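PDB 5AVM: phosphoribosylformylglycinamidine cyclo-ligase from Thermus thermophilus HB8, which probably catalyses the ATP-dependent ring closure of formylglycinamidine ribonucleotide to 5-aminoimidazole ribonucleotide in de novo purine synthesis. Local coordinates for residues F81-L92 with L218-F228; G167-L177 with R255-V265. One frame throughout, in Å; residues are numbered along the deposited sequence.

In the fold
Interaction 1 joins the two halves of the chain, while interaction 2 lies within the C-terminal one. Interaction 1 is deeply placed, its centre about 6 Å from the centre of the chain, and presses helix 79-92 of the N-terminal family region against the C-terminal region. Interaction 2 sits about 20 Å from the chain centre, where 167-177 leads into strand 176-181 and 255-265 into strand 261-265 of the six-stranded mixed sheet. The centres of the two contacts are about 23 Å apart and their nearest atoms about 8 Å, without touching. A bound sulfate, probably from the crystallisation liquor, lies about 4 Å from the Leu218 side chain of interaction 1.

Interaction 1 (F81-L92 with L218-F228); sequences FDLVNHSVNDLL and LRPHRAYLKEF
His221 lies with its imidazole against helix 79-92, CB of His86 standing over one face, 3.9 Å from the ring centroid; the two histidine planes, 30° apart, are so offset that little of one ring lies over the other. Thr187 OG1 is hydrogen-bonded to ND1 of both histidines, tying the pair together. The backbone of His221 is gripped at both ends: its N meets Asp82 OD1 from above the carboxylate plane, and its O, lying in the amide plane of Asn85, takes a fairly straight bond (160°) from Asn85 ND2 at 2.6 Å. One turn on, Asn89 bridges two peptides, with ND2 giving to Arg222 O (2.8 Å) and OD1 accepting Tyr224 N (3.0 Å) on a lone pair. Leu92 supplies the apolar end. Its CB sits over the Phe228 ring, 4.0 Å from the centroid. With CG anti to the carbonyl carbon (chi1 -73°), its branches reach the other segment, CD2 to Leu225 CD1 at 3.7 Å and CD1 beside the Tyr224-Leu225 peptide. Asn85 and Asn89 thus hydrogen-bond to peptide groups of the extended loop His221-Tyr224, ahead of helix 225-233, joining the two family domains of this AIR synthase.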
loop_
_atom_site.group_PDB
_atom_site.type_symbol
_atom_site.label_atom_id
_atom_site.label_comp_id
_atom_site.label_asym_id
_atom_site.label_seq_id
_atom_site.Cartn_x
_atom_site.Cartn_y
_atom_site.Cartn_z
ATOM N N PHE B 81 -6.536 -14.313 -3.441
ATOM C CA PHE B 81 -7.825 -13.904 -3.976
ATOM C C PHE B 81 -8.543 -12.974 -3.001
ATOM O O PHE B 81 -9.259 -12.059 -3.416
ATOM C CB PHE B 81 -8.694 -15.132 -4.292
ATOM C CG PHE B 81 -8.182 -15.953 -5.448
ATOM C CD1 PHE B 81 -7.017 -16.714 -5.320
ATOM C CD2 PHE B 81 -8.850 -15.946 -6.673
ATOM C CE1 PHE B 81 -6.523 -17.453 -6.392
ATOM C CE2 PHE B 81 -8.365 -16.681 -7.755
ATOM C CZ PHE B 81 -7.198 -17.437 -7.613
ATOM N N ASP B 82 -8.349 -13.203 -1.707
ATOM C CA ASP B 82 -8.979 -12.363 -0.701
ATOM C C ASP B 82 -8.598 -10.908 -0.905
ATOM O O ASP B 82 -9.453 -10.029 -0.860
ATOM C CB ASP B 82 -8.581 -12.805 0.713
ATOM C CG ASP B 82 -9.345 -14.048 1.179
ATOM O OD1 ASP B 82 -10.600 -14.034 1.151
ATOM O OD2 ASP B 82 -8.692 -15.041 1.581
ATOM N N LEU B 83 -7.315 -10.651 -1.140
ATOM C CA LEU B 83 -6.833 -9.284 -1.346
ATOM C C LEU B 83 -7.258 -8.678 -2.685
ATOM O O LEU B 83 -7.824 -7.586 -2.740
ATOM C CB LEU B 83 -5.306 -9.249 -1.240
ATOM C CG LEU B 83 -4.665 -7.879 -1.455
ATOM C CD1 LEU B 83 -5.325 -6.844 -0.552
ATOM C CD2 LEU B 83 -3.182 -7.983 -1.175
ATOM N N VAL B 84 -6.968 -9.396 -3.764
ATOM C CA VAL B 84 -7.298 -8.941 -5.107
ATOM C C VAL B 84 -8.798 -8.723 -5.280
ATOM O O VAL B 84 -9.225 -7.674 -5.774
ATOM C CB VAL B 84 -6.773 -9.949 -6.155
ATOM C CG1 VAL B 84 -7.304 -9.618 -7.536
ATOM C CG2 VAL B 84 -5.252 -9.918 -6.156
ATOM N N ASN B 85 -9.596 -9.707 -4.869
ATOM C CA ASN B 85 -11.048 -9.600 -4.985
ATOM C C ASN B 85 -11.630 -8.482 -4.132
ATOM O O ASN B 85 -12.606 -7.851 -4.525
ATOM C CB ASN B 85 -11.705 -10.924 -4.615
ATOM C CG ASN B 85 -11.480 -11.977 -5.665
ATOM O OD1 ASN B 85 -10.773 -11.734 -6.645
ATOM N ND2 ASN B 85 -12.072 -13.154 -5.476
ATOM N N HIS B 86 -11.041 -8.241 -2.965
ATOM C CA HIS B 86 -11.498 -7.175 -2.086
ATOM C C HIS B 86 -11.133 -5.854 -2.754
ATOM O O HIS B 86 -11.881 -4.880 -2.691
ATOM C CB HIS B 86 -10.813 -7.313 -0.724
ATOM C CG HIS B 86 -11.223 -6.282 0.285
ATOM N ND1 HIS B 86 -11.263 -6.548 1.636
ATOM C CD2 HIS B 86 -11.538 -4.973 0.153
ATOM C CE1 HIS B 86 -11.580 -5.447 2.295
ATOM N NE2 HIS B 86 -11.751 -4.476 1.417
ATOM N N SER B 87 -9.975 -5.837 -3.411
ATOM C CA SER B 87 -9.491 -4.647 -4.110
ATOM C C SER B 87 -10.365 -4.358 -5.332
ATOM O O SER B 87 -10.690 -3.204 -5.620
ATOM C CB SER B 87 -8.028 -4.841 -4.555
ATOM O OG SER B 87 -7.155 -5.045 -3.447
ATOM N N VAL B 88 -10.735 -5.410 -6.053
ATOM C CA VAL B 88 -11.573 -5.264 -7.229
ATOM C C VAL B 88 -12.934 -4.671 -6.861
ATOM O O VAL B 88 -13.439 -3.792 -7.557
ATOM C CB VAL B 88 -11.771 -6.632 -7.942
ATOM C CG1 VAL B 88 -12.846 -6.525 -9.013
ATOM C CG2 VAL B 88 -10.460 -7.083 -8.570
ATOM N N ASN B 89 -13.516 -5.134 -5.758
ATOM C CA ASN B 89 -14.827 -4.656 -5.331
ATOM C C ASN B 89 -14.850 -3.214 -4.863
ATOM O O ASN B 89 -15.804 -2.498 -5.139
ATOM C CB ASN B 89 -15.404 -5.551 -4.228
ATOM C CG ASN B 89 -15.830 -6.924 -4.738
ATOM O OD1 ASN B 89 -15.749 -7.213 -5.942
ATOM N ND2 ASN B 89 -16.291 -7.779 -3.822
ATOM N N ASP B 90 -13.822 -2.784 -4.141
ATOM C CA ASP B 90 -13.773 -1.398 -3.672
ATOM C C ASP B 90 -13.750 -0.438 -4.857
ATOM O O ASP B 90 -14.174 0.719 -4.748
ATOM C CB ASP B 90 -12.541 -1.174 -2.788
ATOM C CG ASP B 90 -12.841 -1.367 -1.311
ATOM O OD1 ASP B 90 -13.924 -1.899 -0.982
ATOM O OD2 ASP B 90 -11.992 -0.985 -0.474
ATOM N N LEU B 91 -13.258 -0.936 -5.989
ATOM C CA LEU B 91 -13.176 -0.155 -7.214
ATOM C C LEU B 91 -14.510 -0.232 -7.959
ATOM O O LEU B 91 -14.984 0.771 -8.487
ATOM C CB LEU B 91 -12.029 -0.673 -8.096
ATOM C CG LEU B 91 -10.962 0.351 -8.510
ATOM C CD1 LEU B 91 -10.245 0.897 -7.288
ATOM C CD2 LEU B 91 -9.966 -0.306 -9.438
ATOM N N LEU B 92 -15.122 -1.418 -7.991
ATOM C CA LEU B 92 -16.410 -1.592 -8.658
ATOM C C LEU B 92 -17.471 -0.711 -8.019
ATOM O O LEU B 92 -18.452 -0.352 -8.665
ATOM C CB LEU B 92 -16.858 -3.049 -8.602
ATOM C CG LEU B 92 -16.098 -4.030 -9.500
ATOM C CD1 LEU B 92 -16.559 -5.454 -9.199
ATOM C CD2 LEU B 92 -16.321 -3.683 -10.965
ATOM N N LEU B 218 -12.278 -19.862 5.242
ATOM C CA LEU B 218 -11.188 -19.476 4.350
ATOM C C LEU B 218 -11.611 -19.290 2.891
ATOM O O LEU B 218 -10.788 -18.938 2.043
ATOM C CB LEU B 218 -10.037 -20.487 4.443
ATOM C CG LEU B 218 -9.269 -20.452 5.772
ATOM C CD1 LEU B 218 -8.119 -21.444 5.732
ATOM C CD2 LEU B 218 -8.742 -19.048 6.021
ATOM N N ARG B 219 -12.889 -19.525 2.598
ATOM C CA ARG B 219 -13.396 -19.332 1.244
ATOM C C ARG B 219 -13.062 -17.887 0.882
ATOM O O ARG B 219 -13.450 -16.948 1.588
ATOM C CB ARG B 219 -14.910 -19.556 1.190
ATOM C CG ARG B 219 -15.526 -19.308 -0.177
ATOM C CD ARG B 219 -16.766 -20.162 -0.366
ATOM N NE ARG B 219 -16.437 -21.589 -0.475
ATOM C CZ ARG B 219 -17.041 -22.554 0.215
ATOM N NH1 ARG B 219 -18.011 -22.252 1.075
ATOM N NH2 ARG B 219 -16.677 -23.818 0.049
ATOM N N PRO B 220 -12.327 -17.691 -0.221
ATOM C CA PRO B 220 -11.929 -16.357 -0.672
ATOM C C PRO B 220 -13.021 -15.290 -0.785
ATOM O O PRO B 220 -14.194 -15.590 -1.013
ATOM C CB PRO B 220 -11.261 -16.637 -2.017
ATOM C CG PRO B 220 -10.686 -18.014 -1.826
ATOM C CD PRO B 220 -11.814 -18.731 -1.134
ATOM N N HIS B 221 -12.606 -14.038 -0.612
ATOM C CA HIS B 221 -13.484 -12.882 -0.744
ATOM C C HIS B 221 -13.996 -12.967 -2.191
ATOM O O HIS B 221 -13.211 -13.177 -3.113
ATOM C CB HIS B 221 -12.659 -11.609 -0.538
ATOM C CG HIS B 221 -13.471 -10.355 -0.432
ATOM N ND1 HIS B 221 -13.518 -9.597 0.719
ATOM C CD2 HIS B 221 -14.261 -9.723 -1.331
ATOM C CE1 HIS B 221 -14.304 -8.553 0.525
ATOM N NE2 HIS B 221 -14.766 -8.606 -0.710
ATOM N N ARG B 222 -15.300 -12.819 -2.392
ATOM C CA ARG B 222 -15.876 -12.911 -3.731
ATOM C C ARG B 222 -15.816 -11.614 -4.549
ATOM O O ARG B 222 -16.183 -10.542 -4.060
ATOM C CB ARG B 222 -17.327 -13.383 -3.623
ATOM C CG ARG B 222 -18.032 -13.611 -4.942
ATOM C CD ARG B 222 -19.323 -14.381 -4.718
ATOM N NE ARG B 222 -19.043 -15.741 -4.259
ATOM C CZ ARG B 222 -19.951 -16.580 -3.756
ATOM N NH1 ARG B 222 -21.219 -16.208 -3.636
ATOM N NH2 ARG B 222 -19.591 -17.800 -3.375
ATOM N N ALA B 223 -15.360 -11.725 -5.796
ATOM C CA ALA B 223 -15.272 -10.585 -6.704
ATOM C C ALA B 223 -16.542 -10.483 -7.536
ATOM O O ALA B 223 -17.082 -11.498 -7.974
ATOM C CB ALA B 223 -14.074 -10.736 -7.627
ATOM N N TYR B 224 -17.006 -9.258 -7.766
ATOM C CA TYR B 224 -18.216 -9.033 -8.553
ATOM C C TYR B 224 -17.947 -8.358 -9.892
ATOM O O TYR B 224 -18.828 -7.699 -10.449
ATOM C CB TYR B 224 -19.209 -8.203 -7.739
ATOM C CG TYR B 224 -19.586 -8.894 -6.453
ATOM C CD1 TYR B 224 -20.329 -10.075 -6.466
ATOM C CD2 TYR B 224 -19.124 -8.422 -5.231
ATOM C CE1 TYR B 224 -20.592 -10.771 -5.295
ATOM C CE2 TYR B 224 -19.380 -9.105 -4.057
ATOM C CZ TYR B 224 -20.111 -10.278 -4.094
ATOM O OH TYR B 224 -20.345 -10.956 -2.923
ATOM N N LEU B 225 -16.735 -8.535 -10.413
ATOM C CA LEU B 225 -16.371 -7.928 -11.687
ATOM C C LEU B 225 -17.228 -8.509 -12.818
ATOM O O LEU B 225 -17.791 -7.769 -13.633
ATOM C CB LEU B 225 -14.868 -8.140 -11.967
ATOM C CG LEU B 225 -14.234 -7.454 -13.195
ATOM C CD1 LEU B 225 -14.581 -5.973 -13.217
ATOM C CD2 LEU B 225 -12.723 -7.655 -13.172
ATOM N N LYS B 226 -17.338 -9.835 -12.852
ATOM C CA LYS B 226 -18.128 -10.515 -13.871
ATOM C C LYS B 226 -19.560 -9.971 -13.848
ATOM O O LYS B 226 -20.140 -9.670 -14.891
ATOM C CB LYS B 226 -18.084 -12.024 -13.610
ATOM C CG LYS B 226 -16.641 -12.541 -13.471
ATOM C CD LYS B 226 -16.527 -14.031 -13.140
ATOM C CE LYS B 226 -16.807 -14.925 -14.345
ATOM N NZ LYS B 226 -16.630 -16.374 -14.017
ATOM N N GLU B 227 -20.119 -9.825 -12.649
ATOM C CA GLU B 227 -21.469 -9.291 -12.486
ATOM C C GLU B 227 -21.586 -7.937 -13.174
ATOM O O GLU B 227 -22.272 -7.800 -14.184
ATOM C CB GLU B 227 -21.796 -9.108 -11.007
ATOM C CG GLU B 227 -22.563 -10.240 -10.368
ATOM C CD GLU B 227 -21.730 -11.463 -10.088
ATOM O OE1 GLU B 227 -20.490 -11.385 -10.207
ATOM O OE2 GLU B 227 -22.325 -12.504 -9.732
ATOM N N PHE B 228 -20.905 -6.944 -12.604
ATOM C CA PHE B 228 -20.902 -5.578 -13.118
ATOM C C PHE B 228 -20.768 -5.487 -14.626
ATOM O O PHE B 228 -21.491 -4.728 -15.269
ATOM C CB PHE B 228 -19.785 -4.764 -12.455
ATOM C CG PHE B 228 -20.158 -4.221 -11.110
ATOM C CD1 PHE B 228 -20.330 -5.069 -10.024
ATOM C CD2 PHE B 228 -20.402 -2.862 -10.940
ATOM C CE1 PHE B 228 -20.751 -4.569 -8.780
ATOM C CE2 PHE B 228 -20.823 -2.353 -9.701
ATOM C CZ PHE B 228 -20.998 -3.212 -8.621
HETATM O O HOH W 1 -8.652 -17.646 2.184
#

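Interaction 2 (G167-L177 with R255-V265); sequences GPERVREGDAL and RALPPGLGAEV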
loop_
_atom_site.group_PDB
_atom_site.type_symbol
_atom_site.label_atom_id
_atom_site.label_comp_id
_atom_site.label_asym_id
_atom_site.label_seq_id
_atom_site.Cartn_x
_atom_site.Cartn_y
_atom_site.Cartn_z
ATOM N N GLY B 167 -21.993 6.979 -7.073
ATOM C CA GLY B 167 -21.847 7.793 -5.882
ATOM C C GLY B 167 -23.176 8.279 -5.345
ATOM O O GLY B 167 -24.168 8.306 -6.074
ATOM N N PRO B 168 -23.222 8.686 -4.067
ATOM C CA PRO B 168 -24.430 9.182 -3.399
ATOM C C PRO B 168 -25.205 10.282 -4.127
ATOM O O PRO B 168 -26.432 10.315 -4.084
ATOM C CB PRO B 168 -23.906 9.641 -2.037
ATOM C CG PRO B 168 -22.453 9.957 -2.304
ATOM C CD PRO B 168 -22.054 8.807 -3.179
ATOM N N GLU B 169 -24.494 11.177 -4.801
ATOM C CA GLU B 169 -25.158 12.268 -5.508
ATOM C C GLU B 169 -26.064 11.822 -6.660
ATOM O O GLU B 169 -26.869 12.616 -7.156
ATOM C CB GLU B 169 -24.123 13.289 -6.009
ATOM C CG GLU B 169 -22.979 12.718 -6.850
ATOM C CD GLU B 169 -22.045 11.808 -6.063
ATOM O OE1 GLU B 169 -21.744 12.127 -4.888
ATOM O OE2 GLU B 169 -21.602 10.785 -6.631
ATOM N N ARG B 170 -25.940 10.562 -7.080
ATOM C CA ARG B 170 -26.773 10.038 -8.167
ATOM C C ARG B 170 -27.957 9.300 -7.571
ATOM O O ARG B 170 -28.948 9.038 -8.249
ATOM C CB ARG B 170 -25.988 9.073 -9.053
ATOM C CG ARG B 170 -24.553 9.454 -9.267
ATOM C CD ARG B 170 -24.132 9.237 -10.703
ATOM N NE ARG B 170 -24.772 8.079 -11.318
ATOM C CZ ARG B 170 -24.435 7.600 -12.511
ATOM N NH1 ARG B 170 -23.463 8.182 -13.199
ATOM N NH2 ARG B 170 -25.075 6.557 -13.026
ATOM N N VAL B 171 -27.842 8.959 -6.293
ATOM C CA VAL B 171 -28.902 8.252 -5.592
ATOM C C VAL B 171 -30.121 9.149 -5.360
ATOM O O VAL B 171 -29.999 10.290 -4.902
ATOM C CB VAL B 171 -28.408 7.718 -4.233
ATOM C CG1 VAL B 171 -29.579 7.214 -3.419
ATOM C CG2 VAL B 171 -27.398 6.603 -4.451
ATOM N N ARG B 172 -31.293 8.620 -5.693
ATOM C CA ARG B 172 -32.547 9.341 -5.526
ATOM C C ARG B 172 -33.416 8.525 -4.574
ATOM O O ARG B 172 -33.153 7.346 -4.344
ATOM C CB ARG B 172 -33.242 9.493 -6.880
ATOM C CG ARG B 172 -32.399 10.205 -7.934
ATOM C CD ARG B 172 -32.400 11.713 -7.748
ATOM N NE ARG B 172 -33.669 12.305 -8.169
ATOM C CZ ARG B 172 -33.938 13.609 -8.148
ATOM N NH1 ARG B 172 -33.025 14.474 -7.722
ATOM N NH2 ARG B 172 -35.120 14.050 -8.566
ATOM N N GLU B 173 -34.443 9.150 -4.007
ATOM C CA GLU B 173 -35.320 8.434 -3.090
ATOM C C GLU B 173 -36.218 7.487 -3.873
ATOM O O GLU B 173 -36.868 7.892 -4.838
ATOM C CB GLU B 173 -36.195 9.402 -2.299
ATOM C CG GLU B 173 -37.079 8.696 -1.280
ATOM C CD GLU B 173 -38.286 9.519 -0.874
ATOM O OE1 GLU B 173 -38.102 10.672 -0.423
ATOM O OE2 GLU B 173 -39.419 9.005 -1.006
ATOM N N GLY B 174 -36.244 6.226 -3.452
ATOM C CA GLY B 174 -37.068 5.247 -4.131
ATOM C C GLY B 174 -36.268 4.159 -4.816
ATOM O O GLY B 174 -36.829 3.201 -5.353
ATOM N N ASP B 175 -34.949 4.298 -4.813
ATOM C CA ASP B 175 -34.115 3.286 -5.438
ATOM C C ASP B 175 -34.273 1.947 -4.737
ATOM O O ASP B 175 -34.651 1.877 -3.564
ATOM C CB ASP B 175 -32.636 3.681 -5.399
ATOM C CG ASP B 175 -32.285 4.728 -6.427
ATOM O OD1 ASP B 175 -32.893 4.710 -7.523
ATOM O OD2 ASP B 175 -31.389 5.553 -6.145
ATOM N N ALA B 176 -33.976 0.886 -5.472
ATOM C CA ALA B 176 -34.035 -0.461 -4.938
ATOM C C ALA B 176 -32.637 -0.840 -4.433
ATOM O O ALA B 176 -31.623 -0.390 -4.973
ATOM C CB ALA B 176 -34.480 -1.430 -6.028
ATOM N N LEU B 177 -32.586 -1.655 -3.384
ATOM C CA LEU B 177 -31.314 -2.105 -2.847
ATOM C C LEU B 177 -31.125 -3.534 -3.335
ATOM O O LEU B 177 -31.841 -4.444 -2.921
ATOM C CB LEU B 177 -31.323 -2.066 -1.316
ATOM C CG LEU B 177 -31.691 -0.748 -0.630
ATOM C CD1 LEU B 177 -31.476 -0.887 0.854
ATOM C CD2 LEU B 177 -30.845 0.386 -1.167
ATOM N N ARG B 255 -22.621 5.352 3.232
ATOM C CA ARG B 255 -21.600 6.081 2.469
ATOM C C ARG B 255 -22.048 6.340 1.031
ATOM O O ARG B 255 -21.749 7.392 0.458
ATOM C CB ARG B 255 -20.298 5.282 2.424
ATOM C CG ARG B 255 -19.876 4.686 3.736
ATOM C CD ARG B 255 -18.946 5.576 4.519
ATOM N NE ARG B 255 -18.145 4.754 5.415
ATOM C CZ ARG B 255 -17.233 3.879 4.999
ATOM N NH1 ARG B 255 -17.002 3.725 3.698
ATOM N NH2 ARG B 255 -16.568 3.140 5.877
ATOM N N ALA B 256 -22.753 5.364 0.461
ATOM C CA ALA B 256 -23.252 5.437 -0.906
ATOM C C ALA B 256 -24.567 6.203 -0.979
ATOM O O ALA B 256 -25.176 6.293 -2.042
ATOM C CB ALA B 256 -23.446 4.029 -1.464
ATOM N N LEU B 257 -25.000 6.755 0.150
ATOM C CA LEU B 257 -26.254 7.497 0.197
ATOM C C LEU B 257 -26.071 8.966 0.567
ATOM O O LEU B 257 -25.356 9.305 1.513
ATOM C CB LEU B 257 -27.217 6.837 1.188
ATOM C CG LEU B 257 -27.510 5.352 0.968
ATOM C CD1 LEU B 257 -28.422 4.873 2.072
ATOM C CD2 LEU B 257 -28.150 5.119 -0.390
ATOM N N PRO B 258 -26.724 9.860 -0.188
ATOM C CA PRO B 258 -26.660 11.300 0.029
ATOM C C PRO B 258 -27.385 11.696 1.298
ATOM O O PRO B 258 -28.119 10.896 1.877
ATOM C CB PRO B 258 -27.343 11.853 -1.210
ATOM C CG PRO B 258 -28.397 10.845 -1.452
ATOM C CD PRO B 258 -27.634 9.554 -1.303
ATOM N N PRO B 259 -27.184 12.942 1.752
ATOM C CA PRO B 259 -27.835 13.433 2.968
ATOM C C PRO B 259 -29.360 13.412 2.844
ATOM O O PRO B 259 -29.911 13.704 1.779
ATOM C CB PRO B 259 -27.284 14.851 3.098
ATOM C CG PRO B 259 -25.929 14.745 2.478
ATOM C CD PRO B 259 -26.215 13.930 1.245
ATOM N N GLY B 260 -30.032 13.051 3.934
ATOM C CA GLY B 260 -31.483 13.010 3.935
ATOM C C GLY B 260 -32.066 11.748 3.338
ATOM O O GLY B 260 -33.248 11.706 2.976
ATOM N N LEU B 261 -31.236 10.714 3.232
ATOM C CA LEU B 261 -31.674 9.441 2.679
ATOM C C LEU B 261 -31.048 8.269 3.424
ATOM O O LEU B 261 -29.827 8.147 3.517
ATOM C CB LEU B 261 -31.339 9.367 1.184
ATOM C CG LEU B 261 -32.101 10.362 0.301
ATOM C CD1 LEU B 261 -31.625 10.263 -1.129
ATOM C CD2 LEU B 261 -33.594 10.076 0.384
ATOM N N GLY B 262 -31.909 7.423 3.978
ATOM C CA GLY B 262 -31.460 6.254 4.705
ATOM C C GLY B 262 -31.952 5.042 3.952
ATOM O O GLY B 262 -32.681 5.189 2.972
ATOM N N ALA B 263 -31.566 3.849 4.393
ATOM C CA ALA B 263 -31.980 2.622 3.716
ATOM C C ALA B 263 -32.914 1.765 4.562
ATOM O O ALA B 263 -32.908 1.844 5.789
ATOM C CB ALA B 263 -30.759 1.810 3.314
ATOM N N GLU B 264 -33.701 0.937 3.885
ATOM C CA GLU B 264 -34.655 0.045 4.533
ATOM C C GLU B 264 -34.381 -1.375 4.053
ATOM O O GLU B 264 -34.667 -1.711 2.905
ATOM C CB GLU B 264 -36.068 0.461 4.144
ATOM C CG GLU B 264 -37.179 -0.241 4.881
ATOM C CD GLU B 264 -38.542 0.250 4.431
ATOM O OE1 GLU B 264 -39.003 -0.171 3.344
ATOM O OE2 GLU B 264 -39.138 1.075 5.163
ATOM N N VAL B 265 -33.830 -2.207 4.930
ATOM C CA VAL B 265 -33.500 -3.585 4.572
ATOM C C VAL B 265 -34.445 -4.620 5.182
ATOM O O VAL B 265 -34.469 -4.799 6.396
ATOM C CB VAL B 265 -32.053 -3.928 5.008
ATOM C CG1 VAL B 265 -31.726 -5.375 4.667
ATOM C CG2 VAL B 265 -31.072 -2.986 4.329
#
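Pro168 and Val171 meet the turn at Pro258 in the close-packed part of this contact, which has no hydrogen bond across it. The Pro168 ring rests on the Leu257-Pro258 peptide, with CB 3.4 Å from Pro258 N, and Pro168 CA makes a CA-H...O contact with Ala256 O at 3.3 Å. Val171 enters beside it: CB lies 3.5 Å from Pro258 CD, the two side chains crossing at about a right angle. With CG1 anti to the backbone N (chi1 170°), that methyl faces Leu257 CD2, 4.0 Å away, while CG2 turns to Ala256 O. Towards the solvent the packing thins. Leu261 is partly exposed, and its CD2 touches exposed Glu173, nearest at CB (3.8 Å) and next at CG, beyond which the glutamate chain runs extended. Further along, where the segments enter the sheet, contact narrows to one methyl: Leu177 CD1 lies 3.7 Å from Ala263 CB and also approaches Val265 CG2. Strand 319-326 stands between strands 176-181 and 261-265 in the sheet, so these side chains meet across an intervening strand. Two type II turns, Arg172 to Asp175 and Pro258 to Leu261, feed these strands into the mixed sheet of the C-terminal AIR synthase domain.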